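Local coordinates for protein cytochrome c'' (Methylophilus methylotrophus, PDB 1GU2) that probably carries electrons by way of a covalently attached heme c whose iron is ligated from both faces, at residues 51-56 and 93-98; 69-74 and 79-84. All blocks are in the same frame, centred on the assembly; numbering follows the deposited sequence. Where two conformers were deposited one is given.

In the fold
Two contacts, whose centres lie about 12 Å apart, hold the same heme c by different means. Interaction 1 (51-56 with 93-98) supplies both axial ligands to the iron and one of the thioether bonds, joining segments far apart in sequence. Interaction 2 (69-74 with 79-84) closes a much shorter loop in the chain between them and holds a propionate while covering part of the porphyrin on the H53 side. The two meet directly: L73 CD1 packs at 3.5 Å from ND1 of the ligand H53, and I70 CD1 lies 3.9 Å from C52 O. The loop thus borders both the macrocycle and an iron ligand.

Interaction 1: residues 51-56 and 93-98; sequences SCHTNN and TKHCND. With HEC (heme c), chain C.
H53 and H95 grip one iron atom from its two sides, NE2 of H53 at 2.0 Å from heme FE and NE2 of H95 likewise at 2.0 Å. The two nitrogens are 4.0 Å apart with the metal between them, and the NE2-FE-NE2 angle of about 179° is almost straight. The iron is therefore six-coordinate with two histidines in this oxidised form. The imidazoles are turned against each other by about 79°, a nearly perpendicular pairing. The H53 plane passes close to C4B of the porphyrin, whereas that of H95 runs toward the CHB meso carbon and has CHA over one face. The two ligands use different first torsions: CG of H53 lies beside its own backbone N, while CG of H95 is swung anti to the nitrogen (chi1 -168°), extending its ring from the helix to the metal. Protein-to-protein burial is correspondingly slight, because the heme fills the gap.

C52 adds a covalent tie, its SG bonded to heme CAC at 1.9 Å; with C49 and H53 it completes the CXXCH motif of c-type cytochromes. Just past H53 the helix gives way to T54, which has positive phi, and T54 OG1 donates to H53 O at 2.7 Å in the carbonyl plane, on a lone pair. In the other helix T93 O accepts from N97 N and from N97 ND2, which arrive on opposite faces of the carbonyl plane.

F35 of helix 28-36 and I70 of strand 69-70 pack against H53, and the backbone of C52 is hydrogen-bonded to that of K62 in strand 61-62. Helix 85-100 brings H95 to the other face of the heme, and its C96 is tied by a disulfide to C104, in the connection between helix 85-100 and helix 106-118.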
loop_
_atom_site.group_PDB
_atom_site.type_symbol
_atom_site.label_atom_id
_atom_site.label_comp_id
_atom_site.label_asym_id
_atom_site.label_seq_id
_atom_site.Cartn_x
_atom_site.Cartn_y
_atom_site.Cartn_z
ATOM N N SER A 51 -9.759 5.203 3.782
ATOM C CA SER A 51 -11.208 5.270 3.655
ATOM C C SER A 51 -11.810 3.887 3.490
ATOM O O SER A 51 -12.876 3.631 4.020
ATOM C CB SER A 51 -11.626 6.112 2.465
ATOM O OG SER A 51 -11.211 7.465 2.589
ATOM N N CYS A 52 -11.113 3.032 2.725
ATOM C CA CYS A 52 -11.563 1.668 2.495
ATOM C C CYS A 52 -10.812 0.673 3.356
ATOM O O CYS A 52 -11.374 -0.330 3.790
ATOM C CB CYS A 52 -11.394 1.297 1.014
ATOM S SG CYS A 52 -12.487 2.282 -0.021
ATOM N N HIS A 53 -9.532 0.893 3.619
ATOM C CA HIS A 53 -8.707 -0.130 4.303
ATOM C C HIS A 53 -8.641 0.100 5.792
ATOM O O HIS A 53 -7.997 -0.680 6.511
ATOM C CB HIS A 53 -7.301 -0.148 3.658
ATOM C CG HIS A 53 -7.337 -0.639 2.245
ATOM N ND1 HIS A 53 -7.636 -1.939 1.909
ATOM C CD2 HIS A 53 -7.085 -0.061 1.067
ATOM C CE1 HIS A 53 -7.566 -2.110 0.578
ATOM N NE2 HIS A 53 -7.238 -0.967 0.032
ATOM N N THR A 54 -9.311 1.156 6.304
ATOM C CA THR A 54 -9.268 1.645 7.686
ATOM C C THR A 54 -7.907 2.256 7.942
ATOM O O THR A 54 -6.980 2.185 7.123
ATOM C CB THR A 54 -9.678 0.608 8.756
ATOM O OG1 THR A 54 -8.575 -0.240 9.096
ATOM C CG2 THR A 54 -10.746 -0.338 8.350
ATOM N N ASN A 55 -7.766 2.866 9.137
ATOM C CA ASN A 55 -6.461 3.450 9.461
ATOM C C ASN A 55 -5.430 2.507 10.018
ATOM O O ASN A 55 -4.340 2.836 10.491
ATOM C CB ASN A 55 -6.557 4.658 10.452
ATOM C CG ASN A 55 -7.085 4.247 11.785
ATOM O OD1 ASN A 55 -7.109 3.079 12.160
ATOM N ND2 ASN A 55 -7.559 5.247 12.545
ATOM N N ASN A 56 -5.611 1.261 10.038
ATOM C CA ASN A 56 -4.840 0.084 10.381
ATOM C C ASN A 56 -4.990 -1.003 9.301
ATOM O O ASN A 56 -6.009 -1.699 9.238
ATOM C CB ASN A 56 -5.255 -0.427 11.775
ATOM C CG ASN A 56 -4.310 -1.438 12.366
ATOM O OD1 ASN A 56 -4.329 -1.822 13.555
ATOM N ND2 ASN A 56 -3.408 -1.916 11.563
ATOM N N THR A 93 -0.164 -2.004 -9.572
ATOM C CA THR A 93 -0.160 -0.972 -10.609
ATOM C C THR A 93 -1.581 -0.655 -11.074
ATOM O O THR A 93 -1.997 0.532 -11.158
ATOM C CB THR A 93 0.714 -1.416 -11.792
ATOM O OG1 THR A 93 2.104 -1.340 -11.412
ATOM C CG2 THR A 93 0.522 -0.505 -12.986
ATOM N N LYS A 94 -2.383 -1.673 -11.359
ATOM C CA LYS A 94 -3.782 -1.440 -11.789
ATOM C C LYS A 94 -4.551 -0.715 -10.696
ATOM O O LYS A 94 -5.322 0.211 -10.945
ATOM C CB LYS A 94 -4.450 -2.732 -12.184
ATOM C CG LYS A 94 -3.944 -3.346 -13.493
ATOM C CD LYS A 94 -4.652 -4.729 -13.694
ATOM C CE LYS A 94 -4.247 -5.506 -14.908
ATOM N NZ LYS A 94 -4.682 -6.943 -14.767
ATOM N N HIS A 95 -4.359 -1.131 -9.432
ATOM C CA HIS A 95 -5.113 -0.513 -8.320
ATOM C C HIS A 95 -4.736 0.932 -8.098
ATOM O O HIS A 95 -5.595 1.780 -7.886
ATOM C CB HIS A 95 -4.865 -1.343 -7.053
ATOM C CG HIS A 95 -5.767 -1.009 -5.909
ATOM N ND1 HIS A 95 -7.147 -0.925 -6.024
ATOM C CD2 HIS A 95 -5.513 -0.784 -4.608
ATOM C CE1 HIS A 95 -7.680 -0.670 -4.840
ATOM N NE2 HIS A 95 -6.694 -0.581 -3.939
ATOM N N CYS A 96 -3.453 1.247 -8.143
ATOM C CA CYS A 96 -3.039 2.644 -8.062
ATOM C C CYS A 96 -3.672 3.466 -9.173
ATOM O O CYS A 96 -4.192 4.559 -8.954
ATOM C CB CYS A 96 -1.500 2.748 -8.152
ATOM S SG CYS A 96 -0.619 2.103 -6.691
ATOM N N ASN A 97 -3.651 2.935 -10.398
ATOM C CA ASN A 97 -4.315 3.621 -11.506
ATOM C C ASN A 97 -5.787 3.859 -11.260
ATOM O O ASN A 97 -6.308 4.939 -11.542
ATOM C CB ASN A 97 -4.143 2.818 -12.821
ATOM C CG ASN A 97 -2.851 3.169 -13.519
ATOM O OD1 ASN A 97 -2.793 4.170 -14.261
ATOM N ND2 ASN A 97 -1.796 2.445 -13.324
ATOM N N ASP A 98 -6.491 2.873 -10.751
ATOM C CA ASP A 98 -7.911 2.984 -10.421
ATOM C C ASP A 98 -8.168 4.069 -9.376
ATOM O O ASP A 98 -8.965 4.969 -9.501
ATOM C CB ASP A 98 -8.464 1.666 -9.872
ATOM C CG ASP A 98 -9.069 0.748 -10.895
ATOM O OD1 ASP A 98 -9.205 -0.448 -10.510
ATOM O OD2 ASP A 98 -9.412 1.170 -12.032
HETATM FE FE HEC C . -6.940 -0.760 -1.955
HETATM C CHA HEC C . -6.749 -4.107 -2.651
HETATM C CHB HEC C . -3.579 -0.707 -1.373
HETATM C CHC HEC C . -7.068 2.668 -1.754
HETATM C CHD HEC C . -10.360 -0.907 -2.185
HETATM N NA HEC C . -5.474 -2.126 -1.938
HETATM C C1A HEC C . -5.571 -3.488 -2.270
HETATM C C2A HEC C . -4.278 -4.106 -2.171
HETATM C C3A HEC C . -3.405 -3.169 -1.766
HETATM C C4A HEC C . -4.134 -1.928 -1.659
HETATM C CMA HEC C . -1.885 -3.323 -1.503
HETATM C CAA HEC C . -3.989 -5.586 -2.476
HETATM C CBA HEC C . -3.550 -5.810 -3.935
HETATM C CGA HEC C . -3.294 -7.247 -4.234
HETATM O O1A HEC C . -3.511 -7.660 -5.393
HETATM O O2A HEC C . -2.874 -8.014 -3.351
HETATM N NB HEC C . -5.582 0.686 -1.644
HETATM C C1B HEC C . -4.239 0.524 -1.450
HETATM C C2B HEC C . -3.597 1.830 -1.379
HETATM C C3B HEC C . -4.572 2.773 -1.515
HETATM C C4B HEC C . -5.817 2.050 -1.653
HETATM C CMB HEC C . -2.090 2.080 -1.195
HETATM C CAB HEC C . -4.461 4.315 -1.498
HETATM C CBB HEC C . -3.535 4.822 -2.602
HETATM N NC HEC C . -8.415 0.596 -1.955
HETATM C C1C HEC C . -8.268 1.978 -1.824
HETATM C C2C HEC C . -9.574 2.594 -1.734
HETATM C C3C HEC C . -10.504 1.597 -1.831
HETATM C C4C HEC C . -9.791 0.359 -1.979
HETATM C CMC HEC C . -9.755 4.109 -1.506
HETATM C CAC HEC C . -12.026 1.658 -1.704
HETATM C CBC HEC C . -12.677 2.589 -2.722
HETATM N ND HEC C . -8.263 -2.202 -2.331
HETATM C C1D HEC C . -9.655 -2.063 -2.422
HETATM C C2D HEC C . -10.239 -3.285 -2.906
HETATM C C3D HEC C . -9.211 -4.130 -3.216
HETATM C C4D HEC C . -7.995 -3.509 -2.739
HETATM C CMD HEC C . -11.746 -3.545 -3.083
HETATM C CAD HEC C . -9.338 -5.468 -3.988
HETATM C CBD HEC C . -9.909 -6.614 -3.116
HETATM C CGD HEC C . -8.854 -7.407 -2.373
HETATM O O1D HEC C . -9.157 -8.078 -1.344
HETATM O O2D HEC C . -7.674 -7.409 -2.812
#

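Interaction 2: residues 69-74 and 79-84; sequences EIPPLA and TKRFTD. With HEC (heme c), chain C.
R81 turns the edge of its guanidinium to two consecutive backbone carbonyls of 69-74: NE donates to P72 O at 2.8 Å in a nearly straight bond (173°), and NH1 reaches P71 O at 3.0 Å from above the carbonyl plane. Both oxygens lie close to the plane of the guanidinium. NH1 also bonds to heme O1D, and NH2 to heme O2D at 2.9 Å, so one flat group meets both oxygens of a propionate. A bend at chi2 (-60°) turns the arginine chain toward these acceptors, and L73 CD2 lies over one guanidinium face. Arginine-propionate pairing of this kind is a recurrent feature of heme pockets, and here the loop also lines the macrocycle, with L73 CD2 at 3.6 Å from heme C2A and I70 CD1 beside heme CHD. A leucine in place of R81 would probably leave the propionate without this partner and P71 O without its NH1 donor, while P72 O would keep its bond from N78 ND2. The outer margin is looser: P71 is exposed although its CB approaches NH1. F82 approaches only L73 O, obliquely at 4.3 Å, its ring packing instead against helices 2-19 and 106-118.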
loop_
_atom_site.group_PDB
_atom_site.type_symbol
_atom_site.label_atom_id
_atom_site.label_comp_id
_atom_site.label_asym_id
_atom_site.label_seq_id
_atom_site.Cartn_x
_atom_site.Cartn_y
_atom_site.Cartn_z
ATOM N N GLU A 69 -16.757 -6.213 2.314
ATOM C CA GLU A 69 -15.565 -6.233 3.143
ATOM C C GLU A 69 -14.318 -6.555 2.307
ATOM O O GLU A 69 -14.351 -7.205 1.244
ATOM C CB GLU A 69 -15.745 -7.273 4.262
ATOM C CG GLU A 69 -16.562 -6.813 5.457
ATOM C CD GLU A 69 -16.371 -7.834 6.584
ATOM O OE1 GLU A 69 -16.214 -9.049 6.296
ATOM O OE2 GLU A 69 -16.364 -7.397 7.750
ATOM N N ILE A 70 -13.190 -6.100 2.815
ATOM C CA ILE A 70 -11.886 -6.281 2.195
ATOM C C ILE A 70 -10.919 -6.957 3.159
ATOM O O ILE A 70 -10.705 -6.444 4.247
ATOM C CB ILE A 70 -11.291 -4.950 1.742
ATOM C CG1 ILE A 70 -12.238 -4.098 0.889
ATOM C CG2 ILE A 70 -10.025 -5.210 0.959
ATOM C CD1 ILE A 70 -11.759 -2.677 0.760
ATOM N N PRO A 71 -10.325 -8.104 2.837
ATOM C CA PRO A 71 -9.372 -8.698 3.772
ATOM C C PRO A 71 -8.234 -7.740 4.116
ATOM O O PRO A 71 -7.869 -6.821 3.344
ATOM C CB PRO A 71 -8.876 -9.910 2.976
ATOM C CG PRO A 71 -10.052 -10.294 2.110
ATOM C CD PRO A 71 -10.588 -8.919 1.653
ATOM N N PRO A 72 -7.569 -7.947 5.258
ATOM C CA PRO A 72 -6.472 -7.058 5.632
ATOM C C PRO A 72 -5.365 -7.017 4.577
ATOM O O PRO A 72 -5.144 -7.994 3.825
ATOM C CB PRO A 72 -5.960 -7.699 6.924
ATOM C CG PRO A 72 -7.155 -8.447 7.482
ATOM C CD PRO A 72 -7.836 -8.988 6.255
ATOM N N LEU A 73 -4.636 -5.892 4.548
ATOM C CA LEU A 73 -3.461 -5.727 3.709
ATOM C C LEU A 73 -2.138 -6.196 4.325
ATOM O O LEU A 73 -1.230 -6.587 3.595
ATOM C CB LEU A 73 -3.309 -4.260 3.328
ATOM C CG LEU A 73 -4.475 -3.641 2.519
ATOM C CD1 LEU A 73 -4.111 -2.229 2.071
ATOM C CD2 LEU A 73 -4.857 -4.531 1.331
ATOM N N ALA A 74 -2.029 -6.172 5.669
ATOM C CA ALA A 74 -0.764 -6.502 6.305
ATOM C C ALA A 74 -0.434 -7.975 6.169
ATOM O O ALA A 74 -1.230 -8.826 6.585
ATOM C CB ALA A 74 -0.832 -6.115 7.773
ATOM N N THR A 79 -1.681 -13.719 5.361
ATOM C CA THR A 79 -0.482 -14.245 4.729
ATOM C C THR A 79 -0.664 -14.515 3.250
ATOM O O THR A 79 0.328 -14.742 2.580
ATOM C CB THR A 79 0.009 -15.528 5.452
ATOM O OG1 THR A 79 -1.014 -16.524 5.300
ATOM C CG2 THR A 79 0.232 -15.284 6.924
ATOM N N LYS A 80 -1.894 -14.450 2.733
ATOM C CA LYS A 80 -2.099 -14.503 1.272
ATOM C C LYS A 80 -1.620 -13.248 0.546
ATOM O O LYS A 80 -1.273 -13.298 -0.649
ATOM C CB LYS A 80 -3.566 -14.711 0.937
ATOM C CG LYS A 80 -4.140 -16.001 1.542
ATOM C CD LYS A 80 -5.560 -16.243 1.003
ATOM C CE LYS A 80 -6.065 -17.553 1.570
ATOM N NZ LYS A 80 -5.537 -18.757 0.875
ATOM N N ARG A 81 -1.574 -12.109 1.234
ATOM C CA ARG A 81 -1.096 -10.898 0.557
ATOM C C ARG A 81 0.330 -11.031 0.071
ATOM O O ARG A 81 1.231 -11.364 0.875
ATOM C CB ARG A 81 -1.233 -9.680 1.487
ATOM C CG ARG A 81 -2.668 -9.286 1.872
ATOM C CD ARG A 81 -3.491 -8.934 0.639
ATOM N NE ARG A 81 -4.793 -8.420 1.047
ATOM C CZ ARG A 81 -5.779 -8.232 0.186
ATOM N NH1 ARG A 81 -6.919 -7.742 0.642
ATOM N NH2 ARG A 81 -5.627 -8.533 -1.097
ATOM N N PHE A 82 0.551 -10.801 -1.206
ATOM C CA PHE A 82 1.834 -10.858 -1.909
ATOM C C PHE A 82 2.310 -12.271 -2.206
ATOM O O PHE A 82 3.391 -12.426 -2.829
ATOM C CB PHE A 82 2.946 -10.032 -1.257
ATOM C CG PHE A 82 2.570 -8.581 -1.017
ATOM C CD1 PHE A 82 2.106 -8.165 0.236
ATOM C CD2 PHE A 82 2.649 -7.655 -2.035
ATOM C CE1 PHE A 82 1.731 -6.847 0.456
ATOM C CE2 PHE A 82 2.280 -6.343 -1.835
ATOM C CZ PHE A 82 1.764 -5.926 -0.595
ATOM N N THR A 83 1.540 -13.333 -1.883
ATOM C CA THR A 83 1.996 -14.677 -2.252
ATOM C C THR A 83 1.919 -14.928 -3.745
ATOM O O THR A 83 2.743 -15.722 -4.258
ATOM C CB THR A 83 1.205 -15.716 -1.458
ATOM O OG1 THR A 83 1.513 -15.485 -0.066
ATOM C CG2 THR A 83 1.627 -17.134 -1.863
ATOM N N ASP A 84 0.963 -14.311 -4.388
ATOM C CA ASP A 84 0.679 -14.434 -5.799
ATOM C C ASP A 84 1.649 -13.529 -6.545
ATOM O O ASP A 84 1.317 -12.583 -7.220
ATOM C CB ASP A 84 -0.742 -14.080 -6.145
ATOM C CG ASP A 84 -1.191 -12.718 -5.702
ATOM O OD1 ASP A 84 -0.654 -12.142 -4.752
ATOM O OD2 ASP A 84 -2.181 -12.189 -6.318
HETATM FE FE HEC C . -6.940 -0.760 -1.955
HETATM C CHA HEC C . -6.749 -4.107 -2.651
HETATM C CHB HEC C . -3.579 -0.707 -1.373
HETATM C CHC HEC C . -7.068 2.668 -1.754
HETATM C CHD HEC C . -10.360 -0.907 -2.185
HETATM N NA HEC C . -5.474 -2.126 -1.938
HETATM C C1A HEC C . -5.571 -3.488 -2.270
HETATM C C2A HEC C . -4.278 -4.106 -2.171
HETATM C C3A HEC C . -3.405 -3.169 -1.766
HETATM C C4A HEC C . -4.134 -1.928 -1.659
HETATM C CMA HEC C . -1.885 -3.323 -1.503
HETATM C CAA HEC C . -3.989 -5.586 -2.476
HETATM C CBA HEC C . -3.550 -5.810 -3.935
HETATM C CGA HEC C . -3.294 -7.247 -4.234
HETATM O O1A HEC C . -3.511 -7.660 -5.393
HETATM O O2A HEC C . -2.874 -8.014 -3.351
HETATM N NB HEC C . -5.582 0.686 -1.644
HETATM C C1B HEC C . -4.239 0.524 -1.450
HETATM C C2B HEC C . -3.597 1.830 -1.379
HETATM C C3B HEC C . -4.572 2.773 -1.515
HETATM C C4B HEC C . -5.817 2.050 -1.653
HETATM C CMB HEC C . -2.090 2.080 -1.195
HETATM C CAB HEC C . -4.461 4.315 -1.498
HETATM C CBB HEC C . -3.535 4.822 -2.602
HETATM N NC HEC C . -8.415 0.596 -1.955
HETATM C C1C HEC C . -8.268 1.978 -1.824
HETATM C C2C HEC C . -9.574 2.594 -1.734
HETATM C C3C HEC C . -10.504 1.597 -1.831
HETATM C C4C HEC C . -9.791 0.359 -1.979
HETATM C CMC HEC C . -9.755 4.109 -1.506
HETATM C CAC HEC C . -12.026 1.658 -1.704
HETATM C CBC HEC C . -12.677 2.589 -2.722
HETATM N ND HEC C . -8.263 -2.202 -2.331
HETATM C C1D HEC C . -9.655 -2.063 -2.422
HETATM C C2D HEC C . -10.239 -3.285 -2.906
HETATM C C3D HEC C . -9.211 -4.130 -3.216
HETATM C C4D HEC C . -7.995 -3.509 -2.739
HETATM C CMD HEC C . -11.746 -3.545 -3.083
HETATM C CAD HEC C . -9.338 -5.468 -3.988
HETATM C CBD HEC C . -9.909 -6.614 -3.116
HETATM C CGD HEC C . -8.854 -7.407 -2.373
HETATM O O1D HEC C . -9.157 -8.078 -1.344
HETATM O O2D HEC C . -7.674 -7.409 -2.812
#